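Local coordinates for protein nonribosomal peptide synthase (Streptomyces sp. MJ635-86F5, PDB 5JJP) that probably activates an aliphatic beta-amino acid with ATP as an adenylation enzyme of nonribosomal peptide synthesis, at residues N327-T340 with L353-D365. Numbering follows the deposited sequence.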
ATOM      1  N   ASN A 327      12.598  -7.347   5.292  1.00 24.14           N
ATOM      2  CA  ASN A 327      13.045  -6.089   4.704  1.00 27.32           C
ATOM      3  C   ASN A 327      12.393  -5.907   3.324  1.00 26.64           C
ATOM      4  O   ASN A 327      12.504  -6.768   2.420  1.00 24.12           O
ATOM      5  CB  ASN A 327      14.577  -6.131   4.593  1.00 32.72           C
ATOM      6  CG  ASN A 327      15.141  -4.951   3.834  1.00 35.28           C
ATOM      7  OD1 ASN A 327      14.696  -3.827   4.016  1.00 34.80           O
ATOM      8  ND2 ASN A 327      16.132  -5.211   2.973  1.00 37.04           N
ATOM      9  N   LEU A 328      11.665  -4.814   3.191  1.00 24.54           N
ATOM     10  CA  LEU A 328      10.873  -4.572   2.004  1.00 27.25           C
ATOM     11  C   LEU A 328      11.501  -3.425   1.204  1.00 27.09           C
ATOM     12  O   LEU A 328      11.586  -2.313   1.703  1.00 25.67           O
ATOM     13  CB  LEU A 328       9.466  -4.200   2.449  1.00 28.01           C
ATOM     14  CG  LEU A 328       8.378  -4.278   1.399  1.00 33.87           C
ATOM     15  CD1 LEU A 328       8.086  -5.729   1.080  1.00 34.17           C
ATOM     16  CD2 LEU A 328       7.121  -3.567   1.899  1.00 36.91           C
ATOM     17  N   TYR A 329      11.966  -3.694  -0.007  1.00 26.10           N
ATOM     18  CA  TYR A 329      12.588  -2.660  -0.854  1.00 25.82           C
ATOM     19  C   TYR A 329      11.586  -2.315  -1.954  1.00 27.88           C
ATOM     20  O   TYR A 329      10.955  -3.208  -2.546  1.00 25.14           O
ATOM     21  CB  TYR A 329      13.921  -3.125  -1.517  1.00 24.71           C
ATOM     22  CG  TYR A 329      14.223  -2.358  -2.827  1.00 24.04           C
ATOM     23  CD1 TYR A 329      14.603  -1.020  -2.809  1.00 24.26           C
ATOM     24  CD2 TYR A 329      14.044  -2.967  -4.073  1.00 25.86           C
ATOM     25  CE1 TYR A 329      14.831  -0.296  -3.984  1.00 24.05           C
ATOM     26  CE2 TYR A 329      14.252  -2.256  -5.258  1.00 26.67           C
ATOM     27  CZ  TYR A 329      14.643  -0.923  -5.205  1.00 27.48           C
ATOM     28  OH  TYR A 329      14.823  -0.214  -6.383  1.00 29.22           O
ATOM     29  N   GLY A 330      11.448  -1.021  -2.227  1.00 28.81           N
ATOM     30  CA  GLY A 330      10.771  -0.567  -3.459  1.00 28.34           C
ATOM     31  C   GLY A 330      10.197   0.819  -3.343  1.00 23.02           C
ATOM     32  O   GLY A 330      10.451   1.512  -2.377  1.00 24.59           O
ATOM     33  N   ALA A 331       9.381   1.180  -4.313  1.00 20.79           N
ATOM     34  CA  ALA A 331       8.796   2.485  -4.372  1.00 19.28           C
ATOM     35  C   ALA A 331       7.319   2.474  -4.727  1.00 18.11           C
ATOM     36  O   ALA A 331       6.735   1.462  -5.145  1.00 15.21           O
ATOM     37  CB  ALA A 331       9.554   3.328  -5.386  1.00 20.20           C
ATOM     38  N   THR A 332       6.723   3.646  -4.592  1.00 17.97           N
ATOM     39  CA  THR A 332       5.350   3.836  -5.000  1.00 19.45           C
ATOM     40  C   THR A 332       5.030   3.346  -6.401  1.00 18.96           C
ATOM     41  O   THR A 332       3.921   2.875  -6.664  1.00 16.42           O
ATOM     42  CB  THR A 332       5.007   5.307  -4.926  1.00 21.38           C
ATOM     43  OG1 THR A 332       5.355   5.773  -3.622  1.00 22.18           O
ATOM     44  CG2 THR A 332       3.503   5.521  -5.173  1.00 22.34           C
ATOM     45  N   GLU A 333       5.990   3.502  -7.312  1.00 20.08           N
ATOM     46  CA  GLU A 333       5.752   3.134  -8.683  1.00 19.55           C
ATOM     47  C   GLU A 333       5.440   1.683  -8.863  1.00 19.01           C
ATOM     48  O   GLU A 333       4.904   1.331  -9.925  1.00 20.71           O
ATOM     49  CB  GLU A 333       6.915   3.545  -9.581  1.00 20.30           C
ATOM     50  CG  GLU A 333       6.914   5.046  -9.946  1.00 22.36           C
ATOM     51  CD  GLU A 333       7.605   5.931  -8.889  1.00 23.03           C
ATOM     52  OE1 GLU A 333       7.855   5.452  -7.753  1.00 22.75           O
ATOM     53  OE2 GLU A 333       7.948   7.090  -9.232  1.00 22.51           O
ATOM     54  N   SER A 334       5.800   0.830  -7.914  1.00 20.56           N
ATOM     55  CA  SER A 334       5.408  -0.599  -7.992  1.00 25.24           C
ATOM     56  C   SER A 334       4.773  -1.128  -6.699  1.00 25.96           C
ATOM     57  O   SER A 334       4.488  -2.329  -6.574  1.00 25.15           O
ATOM     58  CB  SER A 334       6.588  -1.500  -8.328  1.00 23.46           C
ATOM     59  OG  SER A 334       7.592  -1.369  -7.344  1.00 29.67           O
ATOM     60  N   MET A 335       4.500  -0.198  -5.791  1.00 27.83           N
ATOM     61  CA  MET A 335       4.228  -0.467  -4.370  1.00 26.11           C
ATOM     62  C   MET A 335       5.420  -1.014  -3.644  1.00 24.30           C
ATOM     63  O   MET A 335       5.841  -0.428  -2.668  1.00 24.40           O
ATOM     64  CB  MET A 335       2.992  -1.341  -4.159  1.00 26.69           C
ATOM     65  CG  MET A 335       2.664  -1.479  -2.677  1.00 27.76           C
ATOM     66  SD  MET A 335       0.926  -1.856  -2.353  1.00 32.05           S
ATOM     67  CE  MET A 335       0.194  -0.213  -2.191  1.00 33.87           C
ATOM     68  N   ALA A 336       5.975  -2.126  -4.131  1.00 26.21           N
ATOM     69  CA  ALA A 336       7.235  -2.671  -3.649  1.00 27.77           C
ATOM     70  C   ALA A 336       7.796  -3.554  -4.735  1.00 29.78           C
ATOM     71  O   ALA A 336       7.146  -3.762  -5.758  1.00 35.04           O
ATOM     72  CB  ALA A 336       7.067  -3.477  -2.354  1.00 27.02           C
ATOM     73  N   ALA A 337       9.026  -4.037  -4.532  1.00 28.82           N
ATOM     74  CA  ALA A 337       9.773  -4.739  -5.573  1.00 25.90           C
ATOM     75  C   ALA A 337      10.429  -6.008  -5.047  1.00 25.34           C
ATOM     76  O   ALA A 337      10.610  -6.961  -5.794  1.00 26.71           O
ATOM     77  CB  ALA A 337      10.816  -3.785  -6.205  1.00 24.70           C
ATOM     78  N   SER A 338      10.871  -6.011  -3.798  1.00 24.48           N
ATOM     79  CA  SER A 338      11.524  -7.192  -3.241  1.00 24.86           C
ATOM     80  C   SER A 338      11.303  -7.278  -1.771  1.00 25.26           C
ATOM     81  O   SER A 338      11.140  -6.272  -1.082  1.00 24.28           O
ATOM     82  CB  SER A 338      13.039  -7.180  -3.498  1.00 24.07           C
ATOM     83  OG  SER A 338      13.691  -6.304  -2.593  1.00 23.53           O
ATOM     84  N   VAL A 339      11.343  -8.514  -1.282  1.00 29.67           N
ATOM     85  CA  VAL A 339      11.174  -8.787   0.132  1.00 29.59           C
ATOM     86  C   VAL A 339      12.186  -9.833   0.545  1.00 28.38           C
ATOM     87  O   VAL A 339      12.330 -10.840  -0.085  1.00 26.29           O
ATOM     88  CB  VAL A 339       9.736  -9.238   0.485  1.00 31.40           C
ATOM     89  CG1 VAL A 339       9.375 -10.537  -0.205  1.00 31.36           C
ATOM     90  CG2 VAL A 339       9.599  -9.386   2.002  1.00 31.17           C
ATOM     91  N   THR A 340      12.855  -9.567   1.652  1.00 28.00           N
ATOM     92  CA  THR A 340      14.050 -10.282   2.027  1.00 28.11           C
ATOM     93  C   THR A 340      13.967 -10.625   3.520  1.00 26.41           C
ATOM     94  O   THR A 340      13.598  -9.779   4.329  1.00 25.78           O
ATOM     95  CB  THR A 340      15.251  -9.371   1.750  1.00 29.22           C
ATOM     96  OG1 THR A 340      15.413  -9.250   0.340  1.00 35.41           O
ATOM     97  CG2 THR A 340      16.495  -9.907   2.327  1.00 30.97           C
ATOM     98  N   LEU A 353      22.630  -4.612   4.384  1.00 39.81           N
ATOM     99  CA  LEU A 353      21.586  -5.620   4.170  1.00 37.41           C
ATOM    100  C   LEU A 353      21.273  -5.734   2.676  1.00 33.33           C
ATOM    101  O   LEU A 353      21.104  -4.727   1.997  1.00 33.25           O
ATOM    102  CB  LEU A 353      20.338  -5.189   4.913  1.00 40.89           C
ATOM    103  CG  LEU A 353      19.625  -6.182   5.815  1.00 42.59           C
ATOM    104  CD1 LEU A 353      20.549  -6.783   6.848  1.00 42.74           C
ATOM    105  CD2 LEU A 353      18.511  -5.413   6.498  1.00 46.11           C
ATOM    106  N   THR A 354      21.229  -6.944   2.147  1.00 27.45           N
ATOM    107  CA  THR A 354      20.840  -7.125   0.762  1.00 25.99           C
ATOM    108  C   THR A 354      19.366  -6.766   0.516  1.00 28.64           C
ATOM    109  O   THR A 354      18.514  -6.878   1.431  1.00 32.98           O
ATOM    110  CB  THR A 354      21.113  -8.566   0.267  1.00 24.36           C
ATOM    111  OG1 THR A 354      20.910  -8.626  -1.141  1.00 24.06           O
ATOM    112  CG2 THR A 354      20.222  -9.624   0.966  1.00 24.59           C
ATOM    113  N   ILE A 355      19.048  -6.379  -0.718  1.00 25.00           N
ATOM    114  CA  ILE A 355      17.649  -6.256  -1.126  1.00 24.52           C
ATOM    115  C   ILE A 355      17.232  -7.447  -1.984  1.00 26.47           C
ATOM    116  O   ILE A 355      16.115  -7.504  -2.487  1.00 27.62           O
ATOM    117  CB  ILE A 355      17.360  -4.898  -1.830  1.00 25.34           C
ATOM    118  CG1 ILE A 355      18.232  -4.709  -3.067  1.00 24.99           C
ATOM    119  CG2 ILE A 355      17.601  -3.743  -0.867  1.00 25.08           C
ATOM    120  CD1 ILE A 355      17.895  -3.484  -3.901  1.00 25.16           C
ATOM    121  N   GLY A 356      18.131  -8.400  -2.163  1.00 25.59           N
ATOM    122  CA  GLY A 356      17.754  -9.713  -2.639  1.00 26.02           C
ATOM    123  C   GLY A 356      17.366  -9.747  -4.082  1.00 25.35           C
ATOM    124  O   GLY A 356      17.989  -9.085  -4.899  1.00 25.72           O
ATOM    125  N   TYR A 357      16.371 -10.576  -4.395  1.00 28.03           N
ATOM    126  CA  TYR A 357      15.799 -10.684  -5.739  1.00 30.61           C
ATOM    127  C   TYR A 357      14.420 -10.093  -5.739  1.00 27.57           C
ATOM    128  O   TYR A 357      13.758 -10.104  -4.716  1.00 25.50           O
ATOM    129  CB  TYR A 357      15.638 -12.148  -6.163  1.00 37.15           C
ATOM    130  CG  TYR A 357      16.899 -13.005  -6.087  1.00 40.38           C
ATOM    131  CD1 TYR A 357      17.890 -12.890  -7.052  1.00 43.52           C
ATOM    132  CD2 TYR A 357      17.054 -13.958  -5.084  1.00 43.46           C
ATOM    133  CE1 TYR A 357      19.026 -13.658  -7.006  1.00 47.97           C
ATOM    134  CE2 TYR A 357      18.175 -14.765  -5.034  1.00 46.52           C
ATOM    135  CZ  TYR A 357      19.170 -14.600  -5.991  1.00 51.37           C
ATOM    136  OH  TYR A 357      20.302 -15.382  -5.960  1.00 47.46           O
ATOM    137  N   ALA A 358      13.979  -9.561  -6.875  1.00 25.21           N
ATOM    138  CA  ALA A 358      12.608  -9.079  -6.978  1.00 26.24           C
ATOM    139  C   ALA A 358      11.628 -10.127  -6.469  1.00 25.62           C
ATOM    140  O   ALA A 358      11.942 -11.288  -6.453  1.00 26.72           O
ATOM    141  CB  ALA A 358      12.281  -8.726  -8.404  1.00 25.19           C
ATOM    142  N   HIS A 359      10.444  -9.712  -6.035  1.00 29.64           N
ATOM    143  CA  HIS A 359       9.438 -10.657  -5.482  1.00 28.98           C
ATOM    144  C   HIS A 359       8.935 -11.540  -6.584  1.00 30.40           C
ATOM    145  O   HIS A 359       9.144 -11.255  -7.768  1.00 29.42           O
ATOM    146  CB  HIS A 359       8.238  -9.946  -4.838  1.00 30.43           C
ATOM    147  CG  HIS A 359       7.452  -9.091  -5.789  1.00 31.23           C
ATOM    148  ND1 HIS A 359       6.558  -9.620  -6.701  1.00 32.97           N
ATOM    149  CD2 HIS A 359       7.412  -7.751  -5.950  1.00 30.70           C
ATOM    150  CE1 HIS A 359       6.000  -8.634  -7.383  1.00 35.65           C
ATOM    151  NE2 HIS A 359       6.495  -7.490  -6.940  1.00 36.73           N
ATOM    152  N   HIS A 360       8.239 -12.593  -6.184  1.00 28.83           N
ATOM    153  CA  HIS A 360       7.869 -13.635  -7.083  1.00 28.59           C
ATOM    154  C   HIS A 360       7.052 -12.990  -8.235  1.00 29.17           C
ATOM    155  O   HIS A 360       6.132 -12.167  -7.998  1.00 31.94           O
ATOM    156  CB  HIS A 360       7.103 -14.672  -6.303  1.00 27.05           C
ATOM    157  CG  HIS A 360       6.717 -15.844  -7.111  1.00 34.08           C
ATOM    158  ND1 HIS A 360       5.564 -15.866  -7.875  1.00 38.26           N
ATOM    159  CD2 HIS A 360       7.341 -17.022  -7.321  1.00 37.27           C
ATOM    160  CE1 HIS A 360       5.500 -17.016  -8.523  1.00 41.84           C
ATOM    161  NE2 HIS A 360       6.565 -17.734  -8.203  1.00 39.99           N
ATOM    162  N   GLY A 361       7.389 -13.334  -9.475  1.00 26.02           N
ATOM    163  CA  GLY A 361       6.707 -12.750 -10.623  1.00 25.26           C
ATOM    164  C   GLY A 361       7.336 -11.490 -11.215  1.00 24.19           C
ATOM    165  O   GLY A 361       6.804 -10.933 -12.173  1.00 23.12           O
ATOM    166  N   ALA A 362       8.422 -11.019 -10.619  1.00 22.01           N
ATOM    167  CA  ALA A 362       9.118  -9.824 -11.080  1.00 22.61           C
ATOM    168  C   ALA A 362      10.584 -10.131 -11.216  1.00 22.98           C
ATOM    169  O   ALA A 362      11.024 -11.196 -10.784  1.00 23.66           O
ATOM    170  CB  ALA A 362       8.935  -8.693 -10.099  1.00 22.75           C
ATOM    171  N   GLU A 363      11.344  -9.193 -11.775  1.00 24.14           N
ATOM    172  CA  GLU A 363      12.794  -9.329 -11.901  1.00 24.83           C
ATOM    173  C   GLU A 363      13.445  -7.954 -11.938  1.00 27.53           C
ATOM    174  O   GLU A 363      12.975  -7.008 -12.604  1.00 22.51           O
ATOM    175  CB  GLU A 363      13.134 -10.093 -13.176  1.00 27.85           C
ATOM    176  CG  GLU A 363      14.561 -10.639 -13.288  1.00 28.18           C
ATOM    177  CD  GLU A 363      14.865 -11.022 -14.734  1.00 30.80           C
ATOM    178  OE1 GLU A 363      15.119 -10.096 -15.551  1.00 33.43           O
ATOM    179  OE2 GLU A 363      14.832 -12.235 -15.072  1.00 31.33           O
ATOM    180  N   MET A 364      14.567  -7.826 -11.234  1.00 28.29           N
ATOM    181  CA  MET A 364      15.303  -6.575 -11.291  1.00 26.64           C
ATOM    182  C   MET A 364      16.762  -6.875 -11.483  1.00 28.20           C
ATOM    183  O   MET A 364      17.255  -7.905 -11.036  1.00 24.81           O
ATOM    184  CB  MET A 364      15.073  -5.736 -10.046  1.00 23.69           C
ATOM    185  CG  MET A 364      15.403  -6.424  -8.752  1.00 21.82           C
ATOM    186  SD  MET A 364      15.050  -5.367  -7.318  1.00 18.40           S
ATOM    187  CE  MET A 364      15.792  -6.397  -6.086  1.00 21.73           C
ATOM    188  N   ASP A 365      17.429  -5.980 -12.213  1.00 31.24           N
ATOM    189  CA  ASP A 365      18.860  -6.083 -12.480  1.00 31.96           C
ATOM    190  C   ASP A 365      19.428  -4.682 -12.622  1.00 31.34           C
ATOM    191  O   ASP A 365      18.686  -3.698 -12.631  1.00 25.06           O
ATOM    192  CB  ASP A 365      19.122  -6.903 -13.749  1.00 32.82           C
ATOM    193  CG  ASP A 365      20.577  -7.467 -13.827  1.00 34.86           C
ATOM    194  OD1 ASP A 365      21.371  -7.354 -12.835  1.00 29.89           O
ATOM    195  OD2 ASP A 365      20.916  -7.997 -14.915  1.00 37.89           O
TER
HETATM  196  O   HOH W   1      11.715 -10.744  -3.033  1.00 15.99           O
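Ile-355 lays its CD1 over the centre of the Tyr-329 ring, 3.9 Å from the centroid, a CH-pi contact, while its CG2 packs on Tyr-329 CB. Met-364 comes obliquely to the same ring, its SD 3.8 Å from Tyr-329 CE2, a Met-aromatic contact. Ile-383 of strand 381-386 touches all three side chains, and the Tyr-329 hydroxyl goes on to Asp-423. Ser-338 turns OG between its backbone N and carbonyl carbon (chi1 78°), in plane at the Tyr-329 ring edge, and donates to a lone pair of Ile-355 O at 2.7 Å. His-359 N donates to Ala-337 O at 2.8 Å. The His-359 ring is steadied by ND1 bonding to His-360 O (2.9 Å), and its CD2 comes 3.3 Å from Ala-337 O; an alanine here would probably leave His-360 O without that donor and open a gap beside Ile-211. The looser side relies on a water bridging Val-339 N and Tyr-357 O, and on a weak bond from Asn-327 ND2 to Thr-354 O (3.3 Å). This joins the six-stranded sheet's edge hairpin to the segment entering the antiparallel sheet: apolar side chains fix the Tyr-329 ring, while every direct hydrogen bond across ends on a backbone carbonyl, so polar links depend on the chain's course.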